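Local coordinates for protein DyP-type peroxidase (Pleurotus ostreatus PC15, PDB 6FSK) that binds heme b and acts as a dye-decolorizing peroxidase, probably oxidising dyes and other substrates such as manganese(II) with hydrogen peroxide, at residues A[332-337]-A[350-355]; A[380-385]-A[391-396]. The protein carries 1 engineered substitution. All coordinates share one frame; numbering follows the deposited sequence.

How the contacts relate
Both contacts are buried, and both line the heme pocket of the C-terminal part of this DyP-type peroxidase. Contact 1 (332-337 with 350-355) lies at the propionate end of the heme. Its chemistry is polar: arginines, an aromatic face and carboxylates. Contact 2 (380-385 with 391-396) lies nearer the centre of the chain, beside a vinyl-bearing edge. It is apolar and has no hydrogen bond between its segments. The two share a sheet, where strands 354-360 and 379-386 are antiparallel neighbours. I354 and Y385 probably join them there by a backbone bond. R351 of contact 1 also reaches the carbonyl of D391, just ahead of helix 393-401.

Contact 1 of 2, residues A[332-337]-A[350-355]; sequences KTYPRN and NRRIIR. With HEM (protoporphyrin IX containing Fe), chain C.
Y334 carries the guanidinium of R352 flat on one face of its ring. The planes are 12° apart, and R352 CZ sits 3.6 Å from the Y334 ring centroid, a cation-pi stack. Y334 follows helix 329-333. With CG anti to the backbone N (chi1 178°), its ring is carried across to R352. Y334 CB lies 3.5 Å from HEM O2D. Y334 CG is next to the NE end of R352. Y334 CD1 meets R352 NE and CD. Y334 CD2 points to the propionate, 3.2 Å from HEM O2D, with the HEM CGD carboxyl carbon in the ring plane. Farther out, Y334 CE2 is 3.6 Å from R352 NH2, and Y334 CZ is 3.4 Å from R352 NH1. The hydroxyl lies near NH1 too, but the angle is too poor for a hydrogen bond. The opposite ring face is covered by CG of R336. The R352 chain, bent at chi2 and chi3, folds its guanidinium back onto the ring.

R336 NH2 donates to HEM O1D over 2.9 Å, at 160°, with the acceptor in the guanidinium plane. R355 lies over ring D of the heme. Its NH2 and NH1 both bond HEM O2A, with R355 NH2 2.9 Å from HEM O2A. D191 pairs with R355 on that side, probably the distal one. T333 is on the other heme face, where its OG1 bonds the carbonyl of the axial ligand H329. A water bridges T333 O and R351 O.

A leucine in place of Y334 would probably leave the R352 guanidinium without its aromatic bed and free to turn. R336 and R355 each bond one propionate, and R352 lies near without a bond; together they probably offset the carboxylate charge and help fix the orientation of the heme.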
loop_
_atom_site.group_PDB
_atom_site.type_symbol
_atom_site.label_atom_id
_atom_site.label_comp_id
_atom_site.label_asym_id
_atom_site.label_seq_id
_atom_site.Cartn_x
_atom_site.Cartn_y
_atom_site.Cartn_z
ATOM N N LYS A 332 8.342 9.970 -4.992
ATOM C CA LYS A 332 7.762 9.291 -6.130
ATOM C C LYS A 332 6.310 8.915 -5.864
ATOM O O LYS A 332 5.511 8.981 -6.796
ATOM C CB LYS A 332 8.539 8.037 -6.479
ATOM C CG LYS A 332 9.838 8.303 -7.174
ATOM C CD LYS A 332 9.681 8.522 -8.694
ATOM C CE LYS A 332 10.964 8.451 -9.458
ATOM N NZ LYS A 332 10.674 8.492 -10.890
ATOM N N THR A 333 5.891 8.697 -4.648
ATOM C CA THR A 333 4.567 8.179 -4.374
ATOM C C THR A 333 3.607 9.238 -3.804
ATOM O O THR A 333 2.434 9.136 -4.062
ATOM C CB THR A 333 4.608 6.952 -3.442
ATOM O OG1 THR A 333 5.183 7.329 -2.190
ATOM C CG2 THR A 333 5.343 5.732 -4.092
ATOM N N TYR A 334 4.144 10.254 -3.179
ATOM C CA TYR A 334 3.356 11.452 -2.840
ATOM C C TYR A 334 4.247 12.672 -3.127
ATOM O O TYR A 334 5.039 13.109 -2.281
ATOM C CB TYR A 334 2.883 11.459 -1.409
ATOM C CG TYR A 334 2.108 12.708 -0.999
ATOM C CD1 TYR A 334 1.363 13.402 -1.881
ATOM C CD2 TYR A 334 2.127 13.109 0.327
ATOM C CE1 TYR A 334 0.684 14.563 -1.459
ATOM C CE2 TYR A 334 1.461 14.214 0.743
ATOM C CZ TYR A 334 0.724 14.914 -0.150
ATOM O OH TYR A 334 0.105 16.099 0.332
ATOM N N PRO A 335 4.074 13.261 -4.298
ATOM C CA PRO A 335 4.996 14.364 -4.735
ATOM C C PRO A 335 4.924 15.661 -3.962
ATOM O O PRO A 335 5.814 16.514 -4.115
ATOM C CB PRO A 335 4.604 14.569 -6.208
ATOM C CG PRO A 335 4.158 13.203 -6.644
ATOM C CD PRO A 335 3.388 12.679 -5.471
ATOM N N ARG A 336 3.868 15.868 -3.181
ATOM C CA ARG A 336 3.724 17.143 -2.458
ATOM C C ARG A 336 3.891 18.335 -3.390
ATOM O O ARG A 336 3.290 18.392 -4.484
ATOM C CB ARG A 336 4.617 17.197 -1.196
ATOM C CG ARG A 336 4.394 15.924 -0.308
ATOM C CD ARG A 336 5.096 16.008 1.036
ATOM N NE ARG A 336 5.082 14.700 1.692
ATOM C CZ ARG A 336 4.832 14.488 2.956
ATOM N NH1 ARG A 336 4.705 15.500 3.805
ATOM N NH2 ARG A 336 4.718 13.235 3.378
ATOM N N ASN A 337 4.679 19.334 -2.964
ATOM C CA ASN A 337 4.781 20.547 -3.801
ATOM C C ASN A 337 5.441 20.337 -5.128
ATOM O O ASN A 337 5.306 21.184 -6.050
ATOM C CB ASN A 337 5.583 21.599 -3.091
ATOM C CG ASN A 337 4.854 22.302 -2.058
ATOM O OD1 ASN A 337 3.732 22.029 -1.801
ATOM N ND2 ASN A 337 5.506 23.356 -1.497
ATOM N N ASN A 350 -6.700 12.905 -6.095
ATOM C CA ASN A 350 -7.034 11.620 -6.667
ATOM C C ASN A 350 -5.877 10.676 -6.790
ATOM O O ASN A 350 -6.106 9.528 -7.130
ATOM C CB ASN A 350 -7.765 11.777 -8.004
ATOM C CG ASN A 350 -6.861 12.227 -9.134
ATOM O OD1 ASN A 350 -5.757 12.766 -8.944
ATOM N ND2 ASN A 350 -7.428 12.210 -10.335
ATOM N N ARG A 351 -4.691 11.058 -6.438
ATOM C CA ARG A 351 -3.536 10.165 -6.428
ATOM C C ARG A 351 -3.281 9.654 -5.042
ATOM O O ARG A 351 -2.396 8.823 -4.869
ATOM C CB ARG A 351 -2.328 10.935 -6.872
ATOM C CG ARG A 351 -2.511 11.678 -8.209
ATOM C CD ARG A 351 -2.483 10.736 -9.344
ATOM N NE ARG A 351 -2.648 11.481 -10.601
ATOM C CZ ARG A 351 -3.364 11.085 -11.633
ATOM N NH1 ARG A 351 -4.131 10.013 -11.554
ATOM N NH2 ARG A 351 -3.373 11.807 -12.730
ATOM N N ARG A 352 -4.070 10.051 -4.055
ATOM C CA ARG A 352 -3.808 9.652 -2.682
ATOM C C ARG A 352 -4.369 8.266 -2.434
ATOM O O ARG A 352 -5.393 7.867 -3.008
ATOM C CB ARG A 352 -4.402 10.666 -1.668
ATOM C CG ARG A 352 -3.851 12.057 -1.902
ATOM C CD ARG A 352 -2.382 12.213 -1.806
ATOM N NE ARG A 352 -1.814 11.760 -0.518
ATOM C CZ ARG A 352 -1.749 12.459 0.574
ATOM N NH1 ARG A 352 -2.309 13.705 0.662
ATOM N NH2 ARG A 352 -1.214 11.925 1.647
ATOM N N ILE A 353 -3.694 7.547 -1.527
ATOM C CA ILE A 353 -4.105 6.219 -1.109
ATOM C C ILE A 353 -3.942 6.060 0.350
ATOM O O ILE A 353 -3.082 6.697 0.979
ATOM C CB ILE A 353 -3.286 5.095 -1.858
ATOM C CG1 ILE A 353 -1.764 5.222 -1.549
ATOM C CG2 ILE A 353 -3.551 5.110 -3.333
ATOM C CD1 ILE A 353 -0.967 4.057 -2.106
ATOM N N ILE A 354 -4.803 5.185 0.931
ATOM C CA ILE A 354 -4.663 4.843 2.311
ATOM C C ILE A 354 -4.067 3.451 2.340
ATOM O O ILE A 354 -4.665 2.524 1.846
ATOM C CB ILE A 354 -6.004 4.870 3.089
ATOM C CG1 ILE A 354 -6.505 6.311 3.209
ATOM C CG2 ILE A 354 -5.840 4.222 4.426
ATOM C CD1 ILE A 354 -7.917 6.353 3.768
ATOM N N ARG A 355 -2.921 3.300 3.016
ATOM C CA ARG A 355 -2.225 1.983 3.087
ATOM C C ARG A 355 -2.481 1.265 4.378
ATOM O O ARG A 355 -2.542 1.874 5.472
ATOM C CB ARG A 355 -0.734 2.182 2.946
ATOM C CG ARG A 355 -0.336 2.670 1.600
ATOM C CD ARG A 355 1.095 3.207 1.544
ATOM N NE ARG A 355 1.260 4.385 2.412
ATOM C CZ ARG A 355 2.191 4.463 3.358
ATOM N NH1 ARG A 355 3.108 3.501 3.550
ATOM N NH2 ARG A 355 2.205 5.508 4.124
HETATM C CHA HEM C . 5.557 5.458 2.105
HETATM C CHB HEM C . 8.097 1.363 2.264
HETATM C CHC HEM C . 5.475 -0.328 -1.402
HETATM C CHD HEM C . 3.125 3.892 -1.780
HETATM C C1A HEM C . 6.493 4.503 2.507
HETATM C C2A HEM C . 7.422 4.635 3.585
HETATM C C3A HEM C . 8.099 3.481 3.666
HETATM C C4A HEM C . 7.641 2.665 2.583
HETATM C CMA HEM C . 9.219 3.167 4.598
HETATM C CAA HEM C . 7.601 5.883 4.436
HETATM C CBA HEM C . 6.811 5.973 5.735
HETATM C CGA HEM C . 5.334 6.161 5.511
HETATM O O1A HEM C . 4.891 7.258 5.166
HETATM O O2A HEM C . 4.581 5.175 5.715
HETATM C C1B HEM C . 7.627 0.504 1.267
HETATM C C2B HEM C . 8.039 -0.805 1.039
HETATM C C3B HEM C . 7.300 -1.338 0.030
HETATM C C4B HEM C . 6.405 -0.248 -0.383
HETATM C CMB HEM C . 9.157 -1.518 1.757
HETATM C CAB HEM C . 7.297 -2.651 -0.653
HETATM C CBB HEM C . 7.782 -3.745 -0.108
HETATM C C1C HEM C . 4.664 0.634 -1.920
HETATM C C2C HEM C . 3.818 0.583 -3.037
HETATM C C3C HEM C . 3.162 1.770 -3.186
HETATM C C4C HEM C . 3.567 2.585 -2.066
HETATM C CMC HEM C . 3.659 -0.636 -3.906
HETATM C CAC HEM C . 2.233 2.293 -4.224
HETATM C CBC HEM C . 2.226 1.869 -5.505
HETATM C C1D HEM C . 3.576 4.633 -0.684
HETATM C C2D HEM C . 2.929 5.938 -0.345
HETATM C C3D HEM C . 3.607 6.347 0.795
HETATM C C4D HEM C . 4.635 5.348 1.035
HETATM C CMD HEM C . 1.801 6.615 -1.014
HETATM C CAD HEM C . 3.430 7.649 1.569
HETATM C CBD HEM C . 4.207 8.789 0.989
HETATM C CGD HEM C . 3.906 10.085 1.700
HETATM O O1D HEM C . 4.934 10.707 2.066
HETATM O O2D HEM C . 2.761 10.391 1.967
HETATM N NA HEM C . 6.693 3.315 1.801
HETATM N NB HEM C . 6.696 0.864 0.350
HETATM N NC HEM C . 4.587 1.950 -1.402
HETATM N ND HEM C . 4.615 4.379 0.113
HETATM FE FE HEM C . 5.704 2.671 0.177
HETATM O O HOH W 1 -0.145 9.407 -3.199
#

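Contact 2 of 2, residues A[380-385]-A[391-396]. With HEM (protoporphyrin IX containing Fe), chain C.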
loop_
_atom_site.group_PDB
_atom_site.type_symbol
_atom_site.label_atom_id
_atom_site.label_comp_id
_atom_site.label_asym_id
_atom_site.label_seq_id
_atom_site.Cartn_x
_atom_site.Cartn_y
_atom_site.Cartn_z
ATOM N N LEU A 380 6.122 -7.651 2.480
ATOM C CA LEU A 380 4.986 -6.807 2.808
ATOM C C LEU A 380 3.741 -7.345 2.104
ATOM O O LEU A 380 3.739 -7.576 0.893
ATOM C CB LEU A 380 5.261 -5.360 2.378
ATOM C CG LEU A 380 4.273 -4.306 2.778
ATOM C CD1 LEU A 380 4.287 -4.097 4.271
ATOM C CD2 LEU A 380 4.632 -2.998 2.068
ATOM N N LEU A 381 2.689 -7.559 2.884
ATOM C CA LEU A 381 1.327 -7.700 2.300
ATOM C C LEU A 381 0.802 -6.300 2.081
ATOM O O LEU A 381 0.261 -5.678 3.022
ATOM C CB LEU A 381 0.490 -8.504 3.214
ATOM C CG LEU A 381 0.985 -9.892 3.633
ATOM C CD1 LEU A 381 -0.037 -10.605 4.525
ATOM C CD2 LEU A 381 1.433 -10.720 2.447
ATOM N N PHE A 382 1.100 -5.770 0.905
ATOM C CA PHE A 382 0.717 -4.389 0.591
ATOM C C PHE A 382 -0.789 -4.349 0.316
ATOM O O PHE A 382 -1.269 -5.068 -0.518
ATOM C CB PHE A 382 1.469 -3.914 -0.658
ATOM C CG PHE A 382 1.079 -2.553 -1.088
ATOM C CD1 PHE A 382 1.751 -1.428 -0.629
ATOM C CD2 PHE A 382 0.102 -2.394 -2.000
ATOM C CE1 PHE A 382 1.329 -0.140 -1.011
ATOM C CE2 PHE A 382 -0.253 -1.105 -2.446
ATOM C CZ PHE A 382 0.361 -0.003 -1.931
ATOM N N VAL A 383 -1.486 -3.485 1.022
ATOM C CA VAL A 383 -2.876 -3.236 0.769
ATOM C C VAL A 383 -3.117 -1.725 0.725
ATOM O O VAL A 383 -2.599 -1.018 1.607
ATOM C CB VAL A 383 -3.797 -3.855 1.842
ATOM C CG1 VAL A 383 -5.216 -3.301 1.764
ATOM C CG2 VAL A 383 -3.804 -5.353 1.675
ATOM N N CYS A 384 -3.782 -1.195 -0.257
ATOM C CA CYS A 384 -4.153 0.254 -0.237
ATOM C C CYS A 384 -5.570 0.401 -0.764
ATOM O O CYS A 384 -6.040 -0.414 -1.577
ATOM C CB CYS A 384 -3.161 1.130 -1.015
ATOM S SG CYS A 384 -3.239 0.983 -2.793
ATOM N N TYR A 385 -6.195 1.467 -0.348
ATOM C CA TYR A 385 -7.524 1.863 -0.698
ATOM C C TYR A 385 -7.604 3.215 -1.341
ATOM O O TYR A 385 -6.908 4.171 -0.888
ATOM C CB TYR A 385 -8.440 1.934 0.519
ATOM C CG TYR A 385 -8.652 0.643 1.254
ATOM C CD1 TYR A 385 -9.617 -0.267 0.843
ATOM C CD2 TYR A 385 -7.876 0.288 2.345
ATOM C CE1 TYR A 385 -9.811 -1.493 1.507
ATOM C CE2 TYR A 385 -8.034 -0.924 2.984
ATOM C CZ TYR A 385 -9.045 -1.813 2.572
ATOM O OH TYR A 385 -9.226 -2.999 3.221
ATOM N N ASP A 391 -6.642 6.014 -10.890
ATOM C CA ASP A 391 -6.060 7.306 -10.493
ATOM C C ASP A 391 -4.991 7.160 -9.448
ATOM O O ASP A 391 -4.055 8.003 -9.354
ATOM C CB ASP A 391 -7.101 8.267 -9.878
ATOM C CG ASP A 391 -8.145 8.800 -10.869
ATOM O OD1 ASP A 391 -8.007 8.675 -12.084
ATOM O OD2 ASP A 391 -9.154 9.384 -10.358
ATOM N N GLY A 392 -5.100 6.132 -8.597
ATOM C CA GLY A 392 -4.242 5.886 -7.479
ATOM C C GLY A 392 -3.118 4.895 -7.714
ATOM O O GLY A 392 -2.189 5.134 -8.440
ATOM N N PHE A 393 -3.334 3.718 -7.112
ATOM C CA PHE A 393 -2.283 2.705 -7.176
ATOM C C PHE A 393 -1.684 2.501 -8.564
ATOM O O PHE A 393 -0.477 2.487 -8.731
ATOM C CB PHE A 393 -2.801 1.359 -6.654
ATOM C CG PHE A 393 -1.824 0.247 -6.952
ATOM C CD1 PHE A 393 -0.699 0.082 -6.111
ATOM C CD2 PHE A 393 -2.000 -0.568 -8.064
ATOM C CE1 PHE A 393 0.264 -0.870 -6.433
ATOM C CE2 PHE A 393 -1.026 -1.546 -8.386
ATOM C CZ PHE A 393 0.102 -1.678 -7.556
ATOM N N HIS A 394 -2.503 2.269 -9.600
ATOM C CA HIS A 394 -1.915 1.988 -10.906
ATOM C C HIS A 394 -1.076 3.162 -11.418
ATOM O O HIS A 394 -0.021 2.930 -12.011
ATOM C CB HIS A 394 -3.060 1.668 -11.898
ATOM C CG HIS A 394 -2.577 1.327 -13.277
ATOM N ND1 HIS A 394 -2.075 2.268 -14.164
ATOM C CD2 HIS A 394 -2.489 0.132 -13.893
ATOM C CE1 HIS A 394 -1.761 1.653 -15.299
ATOM N NE2 HIS A 394 -1.937 0.349 -15.119
ATOM N N PHE A 395 -1.636 4.363 -11.330
ATOM C CA PHE A 395 -0.978 5.560 -11.809
ATOM C C PHE A 395 0.357 5.775 -11.086
ATOM O O PHE A 395 1.416 6.043 -11.705
ATOM C CB PHE A 395 -1.891 6.741 -11.691
ATOM C CG PHE A 395 -1.382 7.936 -12.417
ATOM C CD1 PHE A 395 -0.571 8.812 -11.805
ATOM C CD2 PHE A 395 -1.794 8.163 -13.749
ATOM C CE1 PHE A 395 -0.110 9.986 -12.450
ATOM C CE2 PHE A 395 -1.302 9.256 -14.411
ATOM C CZ PHE A 395 -0.503 10.189 -13.754
ATOM N N ILE A 396 0.344 5.617 -9.775
ATOM C CA ILE A 396 1.510 5.792 -8.981
ATOM C C ILE A 396 2.598 4.851 -9.471
ATOM O O ILE A 396 3.768 5.269 -9.619
ATOM C CB ILE A 396 1.273 5.538 -7.485
ATOM C CG1 ILE A 396 0.339 6.604 -6.827
ATOM C CG2 ILE A 396 2.564 5.515 -6.668
ATOM C CD1 ILE A 396 -0.282 6.171 -5.506
HETATM C CHA HEM C . 5.557 5.458 2.105
HETATM C CHB HEM C . 8.097 1.363 2.264
HETATM C CHC HEM C . 5.475 -0.328 -1.402
HETATM C CHD HEM C . 3.125 3.892 -1.780
HETATM C C1A HEM C . 6.493 4.503 2.507
HETATM C C2A HEM C . 7.422 4.635 3.585
HETATM C C3A HEM C . 8.099 3.481 3.666
HETATM C C4A HEM C . 7.641 2.665 2.583
HETATM C CMA HEM C . 9.219 3.167 4.598
HETATM C CAA HEM C . 7.601 5.883 4.436
HETATM C CBA HEM C . 6.811 5.973 5.735
HETATM C CGA HEM C . 5.334 6.161 5.511
HETATM O O1A HEM C . 4.891 7.258 5.166
HETATM O O2A HEM C . 4.581 5.175 5.715
HETATM C C1B HEM C . 7.627 0.504 1.267
HETATM C C2B HEM C . 8.039 -0.805 1.039
HETATM C C3B HEM C . 7.300 -1.338 0.030
HETATM C C4B HEM C . 6.405 -0.248 -0.383
HETATM C CMB HEM C . 9.157 -1.518 1.757
HETATM C CAB HEM C . 7.297 -2.651 -0.653
HETATM C CBB HEM C . 7.782 -3.745 -0.108
HETATM C C1C HEM C . 4.664 0.634 -1.920
HETATM C C2C HEM C . 3.818 0.583 -3.037
HETATM C C3C HEM C . 3.162 1.770 -3.186
HETATM C C4C HEM C . 3.567 2.585 -2.066
HETATM C CMC HEM C . 3.659 -0.636 -3.906
HETATM C CAC HEM C . 2.233 2.293 -4.224
HETATM C CBC HEM C . 2.226 1.869 -5.505
HETATM C C1D HEM C . 3.576 4.633 -0.684
HETATM C C2D HEM C . 2.929 5.938 -0.345
HETATM C C3D HEM C . 3.607 6.347 0.795
HETATM C C4D HEM C . 4.635 5.348 1.035
HETATM C CMD HEM C . 1.801 6.615 -1.014
HETATM C CAD HEM C . 3.430 7.649 1.569
HETATM C CBD HEM C . 4.207 8.789 0.989
HETATM C CGD HEM C . 3.906 10.085 1.700
HETATM O O1D HEM C . 4.934 10.707 2.066
HETATM O O2D HEM C . 2.761 10.391 1.967
HETATM N NA HEM C . 6.693 3.315 1.801
HETATM N NB HEM C . 6.696 0.864 0.350
HETATM N NC HEM C . 4.587 1.950 -1.402
HETATM N ND HEM C . 4.615 4.379 0.113
HETATM FE FE HEM C . 5.704 2.671 0.177
#
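F382 and F393 meet beside the heme, F382 CE2 lying 3.9 Å from F393 CD1. The rings form an oblique pair, with planes at 45° and centroids 6.0 Å apart.

The tight part is against the porphyrin. F382 turns a ring face toward the methyl CMC, and F382 CE1 comes within 3.3 Å of HEM C2C. F382 has CG anti to the backbone N (chi1 177°), which sends the ring from strand 379-386 over pyrrole C. F393, the first residue of helix 393-401, holds the vinyl group: F393 CD1 is 3.5 Å from HEM CBC. I396, one turn on, adds CG2 to the same vinyl. L380 packs CD2 against HEM C3B, farther round the rim.

C384 makes a looser join. C384 SG touches F393 CB at 3.9 Å and views the ring only obliquely, 5.3 Å from the centroid. The side away from the heme is partly exposed. D391, in the loop just before the helix, forms a salt bridge with R226, and on the helix F395 takes R351 in a cation-pi contact.

G392 sits at the N-cap position, and its carbonyl accepts the I396 amide. Carbon and sulfur contacts alone join strand to helix, so shape rather than polar bonding fits this wall to the heme, and it probably keeps the vinyl edge in apolar surroundings.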